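Local coordinates for protein flavin reductase (Uncultured bacterium, PDB 5CHO) that probably uses a nicotinamide cofactor to reduce the flavin it binds, supplying reduced FAD to the tryptophan halogenase of a two-component system, at residues A[50-55]-A[127-132]; A[133-138]-A[166-171]. All coordinates share one frame; numbering follows the deposited sequence.

Interaction 1. Residues A[50-55]-A[127-132]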
loop_
_atom_site.group_PDB
_atom_site.type_symbol
_atom_site.label_atom_id
_atom_site.label_comp_id
_atom_site.label_asym_id
_atom_site.label_seq_id
_atom_site.Cartn_x
_atom_site.Cartn_y
_atom_site.Cartn_z
ATOM N N VAL A 50 -9.642 6.588 5.533
ATOM C CA VAL A 50 -9.990 7.987 5.350
ATOM C C VAL A 50 -8.906 8.854 5.979
ATOM O O VAL A 50 -8.651 8.777 7.179
ATOM C CB VAL A 50 -11.355 8.330 5.963
ATOM C CG1 VAL A 50 -11.576 9.832 5.953
ATOM C CG2 VAL A 50 -12.457 7.633 5.192
ATOM N N VAL A 51 -8.269 9.663 5.141
ATOM C CA VAL A 51 -7.254 10.613 5.571
ATOM C C VAL A 51 -7.908 11.953 5.882
ATOM O O VAL A 51 -8.703 12.449 5.085
ATOM C CB VAL A 51 -6.178 10.783 4.485
ATOM C CG1 VAL A 51 -5.174 11.850 4.873
ATOM C CG2 VAL A 51 -5.493 9.450 4.216
ATOM N N THR A 52 -7.594 12.529 7.042
ATOM C CA THR A 52 -8.259 13.752 7.498
ATOM C C THR A 52 -7.283 14.789 8.053
ATOM O O THR A 52 -6.194 14.445 8.511
ATOM C CB THR A 52 -9.290 13.445 8.599
ATOM O OG1 THR A 52 -8.614 13.030 9.792
ATOM C CG2 THR A 52 -10.244 12.351 8.154
ATOM N N VAL A 53 -7.685 16.057 8.011
ATOM C CA VAL A 53 -6.986 17.110 8.742
ATOM C C VAL A 53 -7.984 17.841 9.635
ATOM O O VAL A 53 -9.188 17.822 9.375
ATOM C CB VAL A 53 -6.306 18.134 7.812
ATOM C CG1 VAL A 53 -5.279 17.447 6.920
ATOM C CG2 VAL A 53 -7.339 18.862 6.970
ATOM N N GLY A 54 -7.479 18.487 10.681
ATOM C CA GLY A 54 -8.298 19.344 11.519
ATOM C C GLY A 54 -8.062 20.799 11.162
ATOM O O GLY A 54 -7.934 21.143 9.988
ATOM N N GLY A 55 -8.001 21.658 12.174
ATOM C CA GLY A 55 -7.768 23.074 11.945
ATOM C C GLY A 55 -9.022 23.873 11.661
ATOM O O GLY A 55 -10.116 23.504 12.084
ATOM N N PRO A 127 -21.751 12.830 15.198
ATOM C CA PRO A 127 -21.277 11.853 16.189
ATOM C C PRO A 127 -20.458 10.681 15.647
ATOM O O PRO A 127 -19.803 10.011 16.443
ATOM C CB PRO A 127 -22.576 11.345 16.821
ATOM C CG PRO A 127 -23.629 11.575 15.806
ATOM C CD PRO A 127 -23.217 12.788 15.029
ATOM N N GLY A 128 -20.477 10.438 14.341
ATOM C CA GLY A 128 -19.675 9.372 13.765
ATOM C C GLY A 128 -18.183 9.673 13.760
ATOM O O GLY A 128 -17.373 8.830 13.369
ATOM N N TRP A 129 -17.820 10.871 14.218
ATOM C CA TRP A 129 -16.428 11.310 14.238
ATOM C C TRP A 129 -15.917 11.583 15.642
ATOM O O TRP A 129 -16.626 12.132 16.486
ATOM C CB TRP A 129 -16.230 12.594 13.429
ATOM C CG TRP A 129 -16.464 12.488 11.958
ATOM C CD1 TRP A 129 -17.569 12.896 11.274
ATOM C CD2 TRP A 129 -15.563 11.949 10.983
ATOM N NE1 TRP A 129 -17.414 12.649 9.932
ATOM C CE2 TRP A 129 -16.191 12.065 9.726
ATOM C CE3 TRP A 129 -14.287 11.377 11.050
ATOM C CZ2 TRP A 129 -15.590 11.629 8.548
ATOM C CZ3 TRP A 129 -13.690 10.947 9.877
ATOM C CH2 TRP A 129 -14.341 11.075 8.642
ATOM N N ALA A 130 -14.671 11.188 15.875
ATOM C CA ALA A 130 -13.924 11.611 17.050
ATOM C C ALA A 130 -12.858 12.584 16.578
ATOM O O ALA A 130 -12.580 12.662 15.383
ATOM C CB ALA A 130 -13.295 10.427 17.760
ATOM N N ARG A 131 -12.269 13.329 17.506
ATOM C CA ARG A 131 -11.186 14.245 17.169
ATOM C C ARG A 131 -9.904 13.776 17.830
ATOM O O ARG A 131 -9.877 13.536 19.036
ATOM C CB ARG A 131 -11.512 15.669 17.611
ATOM C CG ARG A 131 -12.669 16.305 16.870
ATOM C CD ARG A 131 -12.277 16.676 15.454
ATOM N NE ARG A 131 -13.314 17.477 14.812
ATOM C CZ ARG A 131 -13.083 18.518 14.017
ATOM N NH1 ARG A 131 -11.843 18.896 13.728
ATOM N NH2 ARG A 131 -14.104 19.185 13.496
ATOM N N GLY A 132 -8.846 13.647 17.038
ATOM C CA GLY A 132 -7.586 13.149 17.551
ATOM C C GLY A 132 -7.036 14.117 18.580
ATOM O O GLY A 132 -7.000 15.328 18.358
#
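Strand 46-53 of the large antiparallel sheet meets the short outer strand 129-131 through the indole of W129, whose six-membered ring reaches V50 and T52. No hydrogen bond joins the two segments, and the contact is one of van der Waals packing. V50 brings CG1 to within 4.1 Å of W129 CH2, close to the plane of the ring and at its edge. This methyl lies anti to the backbone N of V50 (chi1 171°), and the two side chains cross at about a right angle. T52 comes from the opposite direction to the indole and sets its methyl CG2 4.1 Å from W129 CZ3, in an oblique approach. A valine and a threonine suit these two places because both, branched at CB, hold a methyl out to the aromatic carbons, while the threonine keeps a hydroxyl for another task: T52 OG1 is hydrogen-bonded to P138 O.

Both segments belong to the flavin reductase-like domain of the FMN-binding clan. Strand 46-53 is central to its sheet, pairing with 59-63, 95-100 and 178-182, and the side chain of V50 lies about 8 Å from the bound FAD. Strand 129-131 instead pairs with 138-140 in a two-stranded hairpin laid against that sheet. F124 meets the indole of W129 edge-to-face.

Further along, the end of R131 comes back toward the turn that follows strand 46-53, its chain bent at chi2 (-73°) and extended after it, and NH1 stands 4.2 Å from G54 CA. A CB on G54 would merely touch NH1, so this neighbour alone does not demand glycine. The charge is held on its own side, NH1 by a hydrogen bond to G136 O in the hairpin loop, NH2 by a salt bridge to D125 just ahead of the hairpin.

Interaction 2. Residues A[133-138]-A[166-171]; sequences ARTGAP and RLLTAE
R134 and T135, in the loop between strands 129-131 and 138-140, lie against L168 and T169. Followed outward, R134 first sets CB 4.2 Å from L168 CD1, and then CG 3.7 Å from the methyl CG2 of T169, the two side chains crossing at a slant. Bends at chi2 (-67°) and chi3 (-62°) curl the rest of the chain across L168. One face of the guanidinium therefore lies above L168 CB, offset toward the rim of the group, and NH1 stops 3.9 Å from L168 O, too far for a hydrogen bond. A long arginine suits this surface position, its methylenes covering apolar groups while its charged end stays at the exterior.

T135 makes the closest approach, CG2 to L168 CD1 at 3.6 Å. Its hydroxyl turns to other work: OG1 accepts from A137 N at 3.2 Å, forming an ST turn, and is also hydrogen-bonded to E148. A valine in place of T135 could keep the methyl packing but would probably leave A137 N and the E148 carboxylate without this partner, freeing the turn to shift. T169 OG1 bonds to the other carboxylate oxygen of E148, so a single glutamate ties the loop to the strand.

L168 and T169 both face E148 in a classic beta bulge, where strand 160-172 turns a corner beside strand 145-157. On strand 160-172, L167 also packs on strand 74-81, and both L167 and A170 touch the second subunit, through its L37 and L31 respectively.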
loop_
_atom_site.group_PDB
_atom_site.type_symbol
_atom_site.label_atom_id
_atom_site.label_comp_id
_atom_site.label_asym_id
_atom_site.label_seq_id
_atom_site.Cartn_x
_atom_site.Cartn_y
_atom_site.Cartn_z
ATOM N N ALA A 133 -6.604 13.575 19.711
ATOM C CA ALA A 133 -6.169 14.383 20.845
ATOM C C ALA A 133 -4.958 15.255 20.509
ATOM O O ALA A 133 -4.830 16.365 21.023
ATOM C CB ALA A 133 -5.857 13.482 22.035
ATOM N N ARG A 134 -4.078 14.751 19.649
ATOM C CA ARG A 134 -2.831 15.443 19.332
ATOM C C ARG A 134 -2.930 16.406 18.154
ATOM O O ARG A 134 -2.234 17.420 18.123
ATOM C CB ARG A 134 -1.729 14.426 19.041
ATOM C CG ARG A 134 -1.336 13.577 20.231
ATOM C CD ARG A 134 -0.657 14.430 21.295
ATOM N NE ARG A 134 0.580 15.029 20.800
ATOM C CZ ARG A 134 1.746 14.394 20.731
ATOM N NH1 ARG A 134 1.846 13.130 21.128
ATOM N NH2 ARG A 134 2.819 15.022 20.263
ATOM N N THR A 135 -3.797 16.094 17.197
ATOM C CA THR A 135 -3.858 16.842 15.944
ATOM C C THR A 135 -5.218 17.486 15.721
ATOM O O THR A 135 -5.358 18.368 14.877
ATOM C CB THR A 135 -3.548 15.926 14.749
ATOM O OG1 THR A 135 -4.557 14.914 14.649
ATOM C CG2 THR A 135 -2.185 15.272 14.925
ATOM N N GLY A 136 -6.217 17.052 16.485
ATOM C CA GLY A 136 -7.586 17.486 16.264
ATOM C C GLY A 136 -8.176 16.986 14.957
ATOM O O GLY A 136 -9.242 17.439 14.547
ATOM N N ALA A 137 -7.483 16.068 14.289
ATOM C CA ALA A 137 -7.965 15.535 13.020
ATOM C C ALA A 137 -9.150 14.597 13.262
ATOM O O ALA A 137 -9.140 13.826 14.224
ATOM C CB ALA A 137 -6.853 14.804 12.287
ATOM N N PRO A 138 -10.179 14.658 12.398
ATOM C CA PRO A 138 -11.274 13.700 12.581
ATOM C C PRO A 138 -10.845 12.245 12.402
ATOM O O PRO A 138 -10.101 11.916 11.477
ATOM C CB PRO A 138 -12.285 14.106 11.502
ATOM C CG PRO A 138 -11.982 15.528 11.207
ATOM C CD PRO A 138 -10.503 15.679 11.387
ATOM N N ARG A 166 5.163 10.983 10.376
ATOM C CA ARG A 166 5.672 10.366 11.590
ATOM C C ARG A 166 4.529 10.253 12.588
ATOM O O ARG A 166 3.832 11.230 12.858
ATOM C CB ARG A 166 6.835 11.153 12.199
ATOM C CG ARG A 166 7.376 10.452 13.435
ATOM C CD ARG A 166 8.502 11.168 14.147
ATOM N NE ARG A 166 8.947 10.335 15.262
ATOM C CZ ARG A 166 10.109 10.450 15.898
ATOM N NH1 ARG A 166 10.992 11.375 15.543
ATOM N NH2 ARG A 166 10.386 9.623 16.897
ATOM N N LEU A 167 4.334 9.054 13.122
ATOM C CA LEU A 167 3.214 8.789 14.010
ATOM C C LEU A 167 3.350 9.547 15.327
ATOM O O LEU A 167 4.424 9.568 15.929
ATOM C CB LEU A 167 3.100 7.283 14.275
ATOM C CG LEU A 167 2.789 6.433 13.035
ATOM C CD1 LEU A 167 2.624 4.956 13.369
ATOM C CD2 LEU A 167 1.556 6.959 12.330
ATOM N N LEU A 168 2.253 10.163 15.766
ATOM C CA LEU A 168 2.181 10.779 17.088
ATOM C C LEU A 168 1.368 9.866 17.981
ATOM O O LEU A 168 1.638 9.746 19.175
ATOM C CB LEU A 168 1.546 12.168 17.034
ATOM C CG LEU A 168 1.942 13.082 15.878
ATOM C CD1 LEU A 168 1.100 14.357 15.940
ATOM C CD2 LEU A 168 3.421 13.386 15.944
ATOM N N THR A 169 0.366 9.228 17.386
ATOM C CA THR A 169 -0.427 8.224 18.075
ATOM C C THR A 169 -0.851 7.137 17.108
ATOM O O THR A 169 -0.894 7.333 15.894
ATOM C CB THR A 169 -1.701 8.807 18.725
ATOM O OG1 THR A 169 -2.559 9.350 17.714
ATOM C CG2 THR A 169 -1.358 9.886 19.738
ATOM N N ALA A 170 -1.170 5.986 17.676
ATOM C CA ALA A 170 -1.652 4.853 16.916
ATOM C C ALA A 170 -2.409 3.978 17.893
ATOM O O ALA A 170 -2.016 3.842 19.052
ATOM C CB ALA A 170 -0.512 4.099 16.258
ATOM N N GLU A 171 -3.490 3.380 17.417
ATOM C CA GLU A 171 -4.401 2.668 18.290
ATOM C C GLU A 171 -5.217 1.694 17.474
ATOM O O GLU A 171 -5.795 2.061 16.452
ATOM C CB GLU A 171 -5.330 3.644 19.012
ATOM C CG GLU A 171 -6.278 2.984 20.000
ATOM C CD GLU A 171 -7.254 3.972 20.608
ATOM O OE1 GLU A 171 -7.145 5.180 20.307
ATOM O OE2 GLU A 171 -8.133 3.542 21.381
#

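Interaction 1 closes before interaction 2 opens, so the two follow in series along the chain, with centres 10 Å apart on the same side of the chain's centre. Segments 127-132 and 133-138 are consecutive, covering strand 129-131 and the loop that leads into strand 138-140. They dock at two places on the large antiparallel sheet, strand 46-53 in interaction 1 and strand 160-172 in interaction 2. The contacts also touch directly: G132 N lies 2.8 Å from A137 O, a probable hydrogen bond across the loop, and W129 CE3 packs 3.4 Å from P138 CB. One small hairpin thus spans from a strand near the flavin to one reaching the subunit interface.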